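Long-range contact in outer membrane protein Omp121 (Bacteroides thetaiotaomicron, PDB 5FQ8), which probably acts as a TonB-dependent outer membrane transporter, importing a substrate through a plugged beta-barrel in partnership with a surface lipoprotein: residues Q223-L235 / N350-P362. Numbering follows the deposited sequence.
Sequences QLWGNVYNNSQKL and NDPFNTPGYYYTP
Phe353 lies between two aliphatic groups of the 227-235 hairpin: Lys234 CG stands over the centre of one ring face, and Tyr229 CB lies over the opposite face, nearer the rim. Its edge meets Asn227 O and Ser232 OG. The ring of Tyr229 takes Pro352 CB on one face, 3.4 Å from the ring centroid, and turns its CD2 edge onto the face of Tyr358, a T-shaped pair with planes at 81°. A chi1 of 167° sets the Tyr229 ring opposite its own amide nitrogen and swings it away from the Phe353 ring, toward Pro352 and Tyr358. A serine at Tyr229 would probably leave Pro352 and the face of Tyr358 without their aromatic partner. Farther along, Trp225 directs an edge toward the face of Tyr360 in an offset edge-to-face pair, centroids 5.8 Å apart. Beyond CG, the extended chain of Lys234 carries NZ to the syn lone pair of Asp351 OD2 at 2.8 Å, a salt bridge. Asn227 ND2 makes a weak bond to Tyr359 O (2.7 Å, 117° at the hydrogen), and its stronger partner is Asn430. One water links Asn227 N to Tyr358 O. The contact thus joins the small antiparallel sheet of strands 222-225, 227-229 and 232-237 to the loop between helices 330-335 and 368-374, while a strand of the BT_2262 lipoprotein chain extends that sheet alongside 232-235.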
ATOM      1  N   GLN B 223       2.679 -28.674  40.836  1.00 32.42           N
ATOM      2  CA  GLN B 223       1.432 -28.363  40.166  1.00 32.26           C
ATOM      3  C   GLN B 223       1.648 -28.360  38.659  1.00 31.70           C
ATOM      4  O   GLN B 223       2.771 -28.437  38.160  1.00 31.59           O
ATOM      5  CB  GLN B 223       0.889 -27.015  40.638  1.00 36.82           C
ATOM      6  CG  GLN B 223       0.779 -26.895  42.138  1.00 38.71           C
ATOM      7  CD  GLN B 223      -0.435 -27.600  42.704  1.00 36.58           C
ATOM      8  OE1 GLN B 223      -1.442 -27.752  42.033  1.00 36.98           O
ATOM      9  NE2 GLN B 223      -0.336 -28.045  43.939  1.00 33.20           N
ATOM     10  N   LEU B 224       0.552 -28.298  37.929  1.00 31.52           N
ATOM     11  CA  LEU B 224       0.642 -28.229  36.490  1.00 31.14           C
ATOM     12  C   LEU B 224       0.797 -26.781  36.054  1.00 30.43           C
ATOM     13  O   LEU B 224       0.677 -25.849  36.851  1.00 30.24           O
ATOM     14  CB  LEU B 224      -0.592 -28.860  35.866  1.00 31.32           C
ATOM     15  CG  LEU B 224      -0.775 -30.325  36.212  1.00 32.06           C
ATOM     16  CD1 LEU B 224      -2.137 -30.818  35.787  1.00 32.27           C
ATOM     17  CD2 LEU B 224       0.297 -31.089  35.507  1.00 32.21           C
ATOM     18  N   TRP B 225       1.096 -26.601  34.779  1.00 33.11           N
ATOM     19  CA  TRP B 225       1.052 -25.273  34.197  1.00 34.51           C
ATOM     20  C   TRP B 225       1.051 -25.407  32.680  1.00 33.05           C
ATOM     21  O   TRP B 225       1.394 -26.455  32.130  1.00 33.11           O
ATOM     22  CB  TRP B 225       2.220 -24.406  34.681  1.00 49.74           C
ATOM     23  CG  TRP B 225       3.542 -24.814  34.170  1.00 33.15           C
ATOM     24  CD1 TRP B 225       4.299 -25.855  34.584  1.00 31.77           C
ATOM     25  CD2 TRP B 225       4.273 -24.169  33.146  1.00 33.44           C
ATOM     26  NE1 TRP B 225       5.457 -25.911  33.872  1.00 31.58           N
ATOM     27  CE2 TRP B 225       5.466 -24.876  32.978  1.00 35.77           C
ATOM     28  CE3 TRP B 225       4.029 -23.060  32.340  1.00 29.59           C
ATOM     29  CZ2 TRP B 225       6.409 -24.512  32.038  1.00 30.68           C
ATOM     30  CZ3 TRP B 225       4.969 -22.700  31.413  1.00 29.14           C
ATOM     31  CH2 TRP B 225       6.140 -23.420  31.267  1.00 29.45           C
ATOM     32  N   GLY B 226       0.638 -24.340  32.020  1.00 28.65           N
ATOM     33  CA  GLY B 226       0.728 -24.273  30.583  1.00 28.38           C
ATOM     34  C   GLY B 226      -0.346 -25.087  29.896  1.00 28.89           C
ATOM     35  O   GLY B 226      -1.198 -25.719  30.513  1.00 29.68           O
ATOM     36  N   ASN B 227      -0.296 -25.060  28.575  1.00 28.41           N
ATOM     37  CA  ASN B 227      -1.277 -25.773  27.782  1.00 28.64           C
ATOM     38  C   ASN B 227      -0.975 -27.260  27.769  1.00 29.34           C
ATOM     39  O   ASN B 227      -0.041 -27.745  28.412  1.00 29.48           O
ATOM     40  CB  ASN B 227      -1.314 -25.221  26.369  1.00 28.26           C
ATOM     41  CG  ASN B 227      -2.308 -24.116  26.219  1.00 31.32           C
ATOM     42  OD1 ASN B 227      -3.459 -24.249  26.615  1.00 28.06           O
ATOM     43  ND2 ASN B 227      -1.874 -23.006  25.659  1.00 32.70           N
ATOM     44  N   VAL B 228      -1.801 -27.999  27.041  1.00 29.50           N
ATOM     45  CA  VAL B 228      -1.670 -29.439  26.926  1.00 30.12           C
ATOM     46  C   VAL B 228      -1.353 -29.755  25.483  1.00 30.09           C
ATOM     47  O   VAL B 228      -2.072 -29.320  24.584  1.00 51.94           O
ATOM     48  CB  VAL B 228      -2.947 -30.167  27.378  1.00 30.58           C
ATOM     49  CG1 VAL B 228      -2.717 -31.651  27.359  1.00 31.27           C
ATOM     50  CG2 VAL B 228      -3.345 -29.724  28.755  1.00 30.59           C
ATOM     51  N   TYR B 229      -0.275 -30.483  25.256  1.00 30.36           N
ATOM     52  CA  TYR B 229       0.156 -30.835  23.914  1.00 30.41           C
ATOM     53  C   TYR B 229       0.275 -32.343  23.837  1.00 36.66           C
ATOM     54  O   TYR B 229       1.025 -32.944  24.612  1.00 31.47           O
ATOM     55  CB  TYR B 229       1.486 -30.169  23.562  1.00 30.04           C
ATOM     56  CG  TYR B 229       2.164 -30.711  22.322  1.00 30.22           C
ATOM     57  CD1 TYR B 229       3.040 -31.784  22.399  1.00 30.75           C
ATOM     58  CD2 TYR B 229       1.946 -30.132  21.080  1.00 29.89           C
ATOM     59  CE1 TYR B 229       3.663 -32.275  21.277  1.00 30.95           C
ATOM     60  CE2 TYR B 229       2.566 -30.613  19.956  1.00 30.09           C
ATOM     61  CZ  TYR B 229       3.427 -31.685  20.055  1.00 30.62           C
ATOM     62  OH  TYR B 229       4.049 -32.167  18.923  1.00 30.86           O
ATOM     63  N   ASN B 230      -0.451 -32.940  22.900  1.00 34.89           N
ATOM     64  CA  ASN B 230      -0.365 -34.366  22.630  1.00 36.17           C
ATOM     65  C   ASN B 230      -0.603 -35.163  23.904  1.00 32.63           C
ATOM     66  O   ASN B 230       0.118 -36.113  24.217  1.00 33.14           O
ATOM     67  CB  ASN B 230       0.979 -34.721  22.007  1.00 42.84           C
ATOM     68  CG  ASN B 230       0.958 -36.058  21.315  1.00 51.05           C
ATOM     69  OD1 ASN B 230       0.157 -36.930  21.647  1.00 49.28           O
ATOM     70  ND2 ASN B 230       1.832 -36.228  20.338  1.00 62.02           N
ATOM     71  N   ASN B 231      -1.616 -34.738  24.659  1.00 32.50           N
ATOM     72  CA  ASN B 231      -2.043 -35.435  25.859  1.00 33.00           C
ATOM     73  C   ASN B 231      -0.953 -35.406  26.926  1.00 33.03           C
ATOM     74  O   ASN B 231      -0.833 -36.316  27.747  1.00 33.62           O
ATOM     75  CB  ASN B 231      -2.456 -36.866  25.524  1.00 39.71           C
ATOM     76  CG  ASN B 231      -3.558 -37.359  26.389  1.00 42.36           C
ATOM     77  OD1 ASN B 231      -4.346 -36.578  26.911  1.00 46.15           O
ATOM     78  ND2 ASN B 231      -3.629 -38.667  26.558  1.00 49.27           N
ATOM     79  N   SER B 232      -0.143 -34.357  26.912  1.00 35.17           N
ATOM     80  CA  SER B 232       0.928 -34.191  27.874  1.00 32.44           C
ATOM     81  C   SER B 232       0.962 -32.740  28.309  1.00 36.45           C
ATOM     82  O   SER B 232       0.569 -31.846  27.561  1.00 40.34           O
ATOM     83  CB  SER B 232       2.274 -34.589  27.291  1.00 32.57           C
ATOM     84  OG  SER B 232       2.771 -33.567  26.450  1.00 31.95           O
ATOM     85  N   GLN B 233       1.438 -32.516  29.527  1.00 34.64           N
ATOM     86  CA  GLN B 233       1.484 -31.181  30.097  1.00 32.97           C
ATOM     87  C   GLN B 233       2.729 -31.069  30.962  1.00 31.30           C
ATOM     88  O   GLN B 233       3.265 -32.071  31.438  1.00 31.86           O
ATOM     89  CB  GLN B 233       0.216 -30.909  30.897  1.00 31.25           C
ATOM     90  CG  GLN B 233      -0.024 -29.486  31.281  1.00 30.67           C
ATOM     91  CD  GLN B 233      -1.268 -29.364  32.106  1.00 30.81           C
ATOM     92  OE1 GLN B 233      -1.856 -30.368  32.486  1.00 31.37           O
ATOM     93  NE2 GLN B 233      -1.692 -28.142  32.377  1.00 30.35           N
ATOM     94  N   LYS B 234       3.201 -29.844  31.157  1.00 30.76           N
ATOM     95  CA  LYS B 234       4.377 -29.640  31.992  1.00 34.53           C
ATOM     96  C   LYS B 234       3.990 -29.546  33.461  1.00 31.04           C
ATOM     97  O   LYS B 234       2.918 -29.054  33.818  1.00 30.88           O
ATOM     98  CB  LYS B 234       5.150 -28.391  31.574  1.00 39.61           C
ATOM     99  CG  LYS B 234       6.131 -28.633  30.448  1.00 36.23           C
ATOM    100  CD  LYS B 234       6.853 -27.369  30.049  1.00 34.97           C
ATOM    101  CE  LYS B 234       7.853 -27.622  28.944  1.00 40.73           C
ATOM    102  NZ  LYS B 234       8.673 -26.418  28.661  1.00 29.12           N
ATOM    103  N   LEU B 235       4.898 -30.014  34.312  1.00 31.43           N
ATOM    104  CA  LEU B 235       4.688 -30.166  35.744  1.00 31.80           C
ATOM    105  C   LEU B 235       5.955 -29.725  36.453  1.00 31.80           C
ATOM    106  O   LEU B 235       7.038 -30.217  36.134  1.00 37.73           O
ATOM    107  CB  LEU B 235       4.365 -31.618  36.078  1.00 32.55           C
ATOM    108  CG  LEU B 235       4.171 -32.013  37.524  1.00 33.07           C
ATOM    109  CD1 LEU B 235       2.845 -31.512  37.980  1.00 32.94           C
ATOM    110  CD2 LEU B 235       4.219 -33.504  37.608  1.00 33.83           C
ATOM    111  N   ASN B 350      11.859 -25.699  19.435  1.00 32.48           N
ATOM    112  CA  ASN B 350      11.669 -27.119  19.191  1.00 32.31           C
ATOM    113  C   ASN B 350      10.990 -27.805  20.349  1.00 29.29           C
ATOM    114  O   ASN B 350      10.764 -29.014  20.289  1.00 29.81           O
ATOM    115  CB  ASN B 350      12.997 -27.791  18.905  1.00 39.74           C
ATOM    116  CG  ASN B 350      13.477 -27.507  17.526  1.00 48.71           C
ATOM    117  OD1 ASN B 350      13.958 -26.417  17.245  1.00 49.68           O
ATOM    118  ND2 ASN B 350      13.332 -28.476  16.638  1.00 56.58           N
ATOM    119  N   ASP B 351      10.685 -27.061  21.396  1.00 28.96           N
ATOM    120  CA  ASP B 351       9.829 -27.501  22.485  1.00 30.95           C
ATOM    121  C   ASP B 351       8.394 -27.123  22.129  1.00 33.12           C
ATOM    122  O   ASP B 351       8.031 -25.939  22.172  1.00 30.31           O
ATOM    123  CB  ASP B 351      10.275 -26.864  23.795  1.00 35.51           C
ATOM    124  CG  ASP B 351       9.537 -27.397  24.988  1.00 35.89           C
ATOM    125  OD1 ASP B 351       8.795 -28.386  24.860  1.00 41.04           O
ATOM    126  OD2 ASP B 351       9.716 -26.822  26.068  1.00 31.69           O
ATOM    127  N   PRO B 352       7.560 -28.087  21.761  1.00 29.16           N
ATOM    128  CA  PRO B 352       6.211 -27.753  21.296  1.00 28.91           C
ATOM    129  C   PRO B 352       5.482 -26.806  22.204  1.00 33.45           C
ATOM    130  O   PRO B 352       4.799 -25.901  21.717  1.00 33.19           O
ATOM    131  CB  PRO B 352       5.522 -29.124  21.248  1.00 36.43           C
ATOM    132  CG  PRO B 352       6.355 -30.017  22.093  1.00 29.98           C
ATOM    133  CD  PRO B 352       7.740 -29.532  21.907  1.00 29.83           C
ATOM    134  N   PHE B 353       5.659 -26.949  23.516  1.00 30.49           N
ATOM    135  CA  PHE B 353       4.957 -26.104  24.462  1.00 28.35           C
ATOM    136  C   PHE B 353       5.304 -24.633  24.331  1.00 27.76           C
ATOM    137  O   PHE B 353       4.642 -23.813  24.967  1.00 27.48           O
ATOM    138  CB  PHE B 353       5.255 -26.529  25.883  1.00 28.66           C
ATOM    139  CG  PHE B 353       4.727 -27.877  26.247  1.00 29.25           C
ATOM    140  CD1 PHE B 353       3.456 -28.016  26.748  1.00 29.34           C
ATOM    141  CD2 PHE B 353       5.521 -28.994  26.143  1.00 29.76           C
ATOM    142  CE1 PHE B 353       2.976 -29.243  27.113  1.00 29.93           C
ATOM    143  CE2 PHE B 353       5.049 -30.229  26.506  1.00 30.35           C
ATOM    144  CZ  PHE B 353       3.772 -30.357  26.994  1.00 30.43           C
ATOM    145  N   ASN B 354       6.325 -24.271  23.556  1.00 27.60           N
ATOM    146  CA  ASN B 354       6.654 -22.868  23.354  1.00 27.08           C
ATOM    147  C   ASN B 354       6.172 -22.341  22.024  1.00 26.79           C
ATOM    148  O   ASN B 354       6.258 -21.132  21.791  1.00 26.35           O
ATOM    149  CB  ASN B 354       8.162 -22.625  23.407  1.00 27.08           C
ATOM    150  CG  ASN B 354       8.766 -22.965  24.721  1.00 27.35           C
ATOM    151  OD1 ASN B 354       8.153 -22.836  25.761  1.00 27.35           O
ATOM    152  ND2 ASN B 354       9.994 -23.411  24.682  1.00 27.62           N
ATOM    153  N   THR B 355       5.714 -23.226  21.145  1.00 30.42           N
ATOM    154  CA  THR B 355       5.197 -22.812  19.859  1.00 26.84           C
ATOM    155  C   THR B 355       3.962 -21.954  20.095  1.00 26.51           C
ATOM    156  O   THR B 355       3.289 -22.110  21.112  1.00 30.17           O
ATOM    157  CB  THR B 355       4.878 -24.035  19.012  1.00 27.27           C
ATOM    158  N   PRO B 356       3.663 -21.016  19.203  1.00 26.15           N
ATOM    159  CA  PRO B 356       2.605 -20.038  19.498  1.00 25.83           C
ATOM    160  C   PRO B 356       1.269 -20.651  19.824  1.00 43.11           C
ATOM    161  O   PRO B 356       0.486 -20.052  20.563  1.00 25.90           O
ATOM    162  CB  PRO B 356       2.536 -19.223  18.208  1.00 25.55           C
ATOM    163  CG  PRO B 356       3.866 -19.342  17.624  1.00 25.59           C
ATOM    164  CD  PRO B 356       4.312 -20.734  17.920  1.00 26.06           C
ATOM    165  N   GLY B 357       0.985 -21.840  19.302  1.00 42.56           N
ATOM    166  CA  GLY B 357      -0.289 -22.465  19.570  1.00 35.05           C
ATOM    167  C   GLY B 357      -0.386 -23.135  20.913  1.00 29.90           C
ATOM    168  O   GLY B 357      -1.495 -23.375  21.389  1.00 27.82           O
ATOM    169  N   TYR B 358       0.735 -23.437  21.544  1.00 27.12           N
ATOM    170  CA  TYR B 358       0.696 -24.084  22.843  1.00 27.43           C
ATOM    171  C   TYR B 358       1.427 -23.276  23.911  1.00 27.19           C
ATOM    172  O   TYR B 358       1.819 -23.828  24.938  1.00 27.47           O
ATOM    173  CB  TYR B 358       1.253 -25.502  22.727  1.00 27.97           C
ATOM    174  CG  TYR B 358       0.427 -26.404  21.846  1.00 28.30           C
ATOM    175  CD1 TYR B 358       0.483 -26.299  20.474  1.00 28.20           C
ATOM    176  CD2 TYR B 358      -0.401 -27.370  22.393  1.00 28.77           C
ATOM    177  CE1 TYR B 358      -0.274 -27.118  19.667  1.00 28.55           C
ATOM    178  CE2 TYR B 358      -1.151 -28.194  21.600  1.00 29.17           C
ATOM    179  CZ  TYR B 358      -1.090 -28.064  20.234  1.00 30.89           C
ATOM    180  OH  TYR B 358      -1.850 -28.899  19.438  1.00 34.42           O
ATOM    181  N   TYR B 359       1.593 -21.977  23.698  1.00 26.70           N
ATOM    182  CA  TYR B 359       2.204 -21.108  24.693  1.00 26.48           C
ATOM    183  C   TYR B 359       1.400 -21.121  25.984  1.00 26.62           C
ATOM    184  O   TYR B 359       0.185 -21.289  25.970  1.00 37.41           O
ATOM    185  CB  TYR B 359       2.280 -19.704  24.134  1.00 25.97           C
ATOM    186  CG  TYR B 359       3.032 -18.712  24.972  1.00 25.73           C
ATOM    187  CD1 TYR B 359       4.342 -18.940  25.354  1.00 25.85           C
ATOM    188  CD2 TYR B 359       2.439 -17.519  25.346  1.00 28.50           C
ATOM    189  CE1 TYR B 359       5.026 -18.017  26.112  1.00 25.66           C
ATOM    190  CE2 TYR B 359       3.107 -16.601  26.096  1.00 31.37           C
ATOM    191  CZ  TYR B 359       4.400 -16.850  26.476  1.00 30.52           C
ATOM    192  OH  TYR B 359       5.061 -15.921  27.226  1.00 30.34           O
ATOM    193  N   TYR B 360       2.081 -20.937  27.116  1.00 26.68           N
ATOM    194  CA  TYR B 360       1.440 -21.247  28.386  1.00 26.95           C
ATOM    195  C   TYR B 360       0.267 -20.328  28.703  1.00 31.59           C
ATOM    196  O   TYR B 360      -0.557 -20.677  29.551  1.00 27.06           O
ATOM    197  CB  TYR B 360       2.463 -21.227  29.523  1.00 27.09           C
ATOM    198  CG  TYR B 360       3.029 -19.878  29.858  1.00 29.38           C
ATOM    199  CD1 TYR B 360       4.160 -19.411  29.227  1.00 34.59           C
ATOM    200  CD2 TYR B 360       2.443 -19.079  30.814  1.00 31.27           C
ATOM    201  CE1 TYR B 360       4.674 -18.192  29.521  1.00 30.04           C
ATOM    202  CE2 TYR B 360       2.952 -17.854  31.112  1.00 32.52           C
ATOM    203  CZ  TYR B 360       4.067 -17.417  30.460  1.00 33.67           C
ATOM    204  OH  TYR B 360       4.597 -16.194  30.739  1.00 38.02           O
ATOM    205  N   THR B 361       0.142 -19.180  28.037  1.00 28.81           N
ATOM    206  CA  THR B 361      -0.962 -18.301  28.357  1.00 26.12           C
ATOM    207  C   THR B 361      -1.553 -17.664  27.103  1.00 25.81           C
ATOM    208  O   THR B 361      -0.813 -17.213  26.229  1.00 25.54           O
ATOM    209  CB  THR B 361      -0.520 -17.230  29.334  1.00 25.94           C
ATOM    210  OG1 THR B 361      -1.656 -16.443  29.701  1.00 25.86           O
ATOM    211  CG2 THR B 361       0.547 -16.368  28.717  1.00 25.57           C
ATOM    212  N   PRO B 362      -2.865 -17.622  26.984  1.00 25.88           N
ATOM    213  CA  PRO B 362      -3.473 -17.136  25.751  1.00 27.63           C
ATOM    214  C   PRO B 362      -4.108 -15.785  25.908  1.00 28.25           C
ATOM    215  O   PRO B 362      -5.000 -15.446  25.135  1.00 27.66           O
ATOM    216  CB  PRO B 362      -4.534 -18.187  25.486  1.00 26.02           C
ATOM    217  CG  PRO B 362      -5.039 -18.496  26.861  1.00 26.32           C
ATOM    218  CD  PRO B 362      -3.841 -18.379  27.784  1.00 26.29           C
TER
HETATM  219  O   HOH W   1       2.333 -24.669  27.931  1.00  9.94           O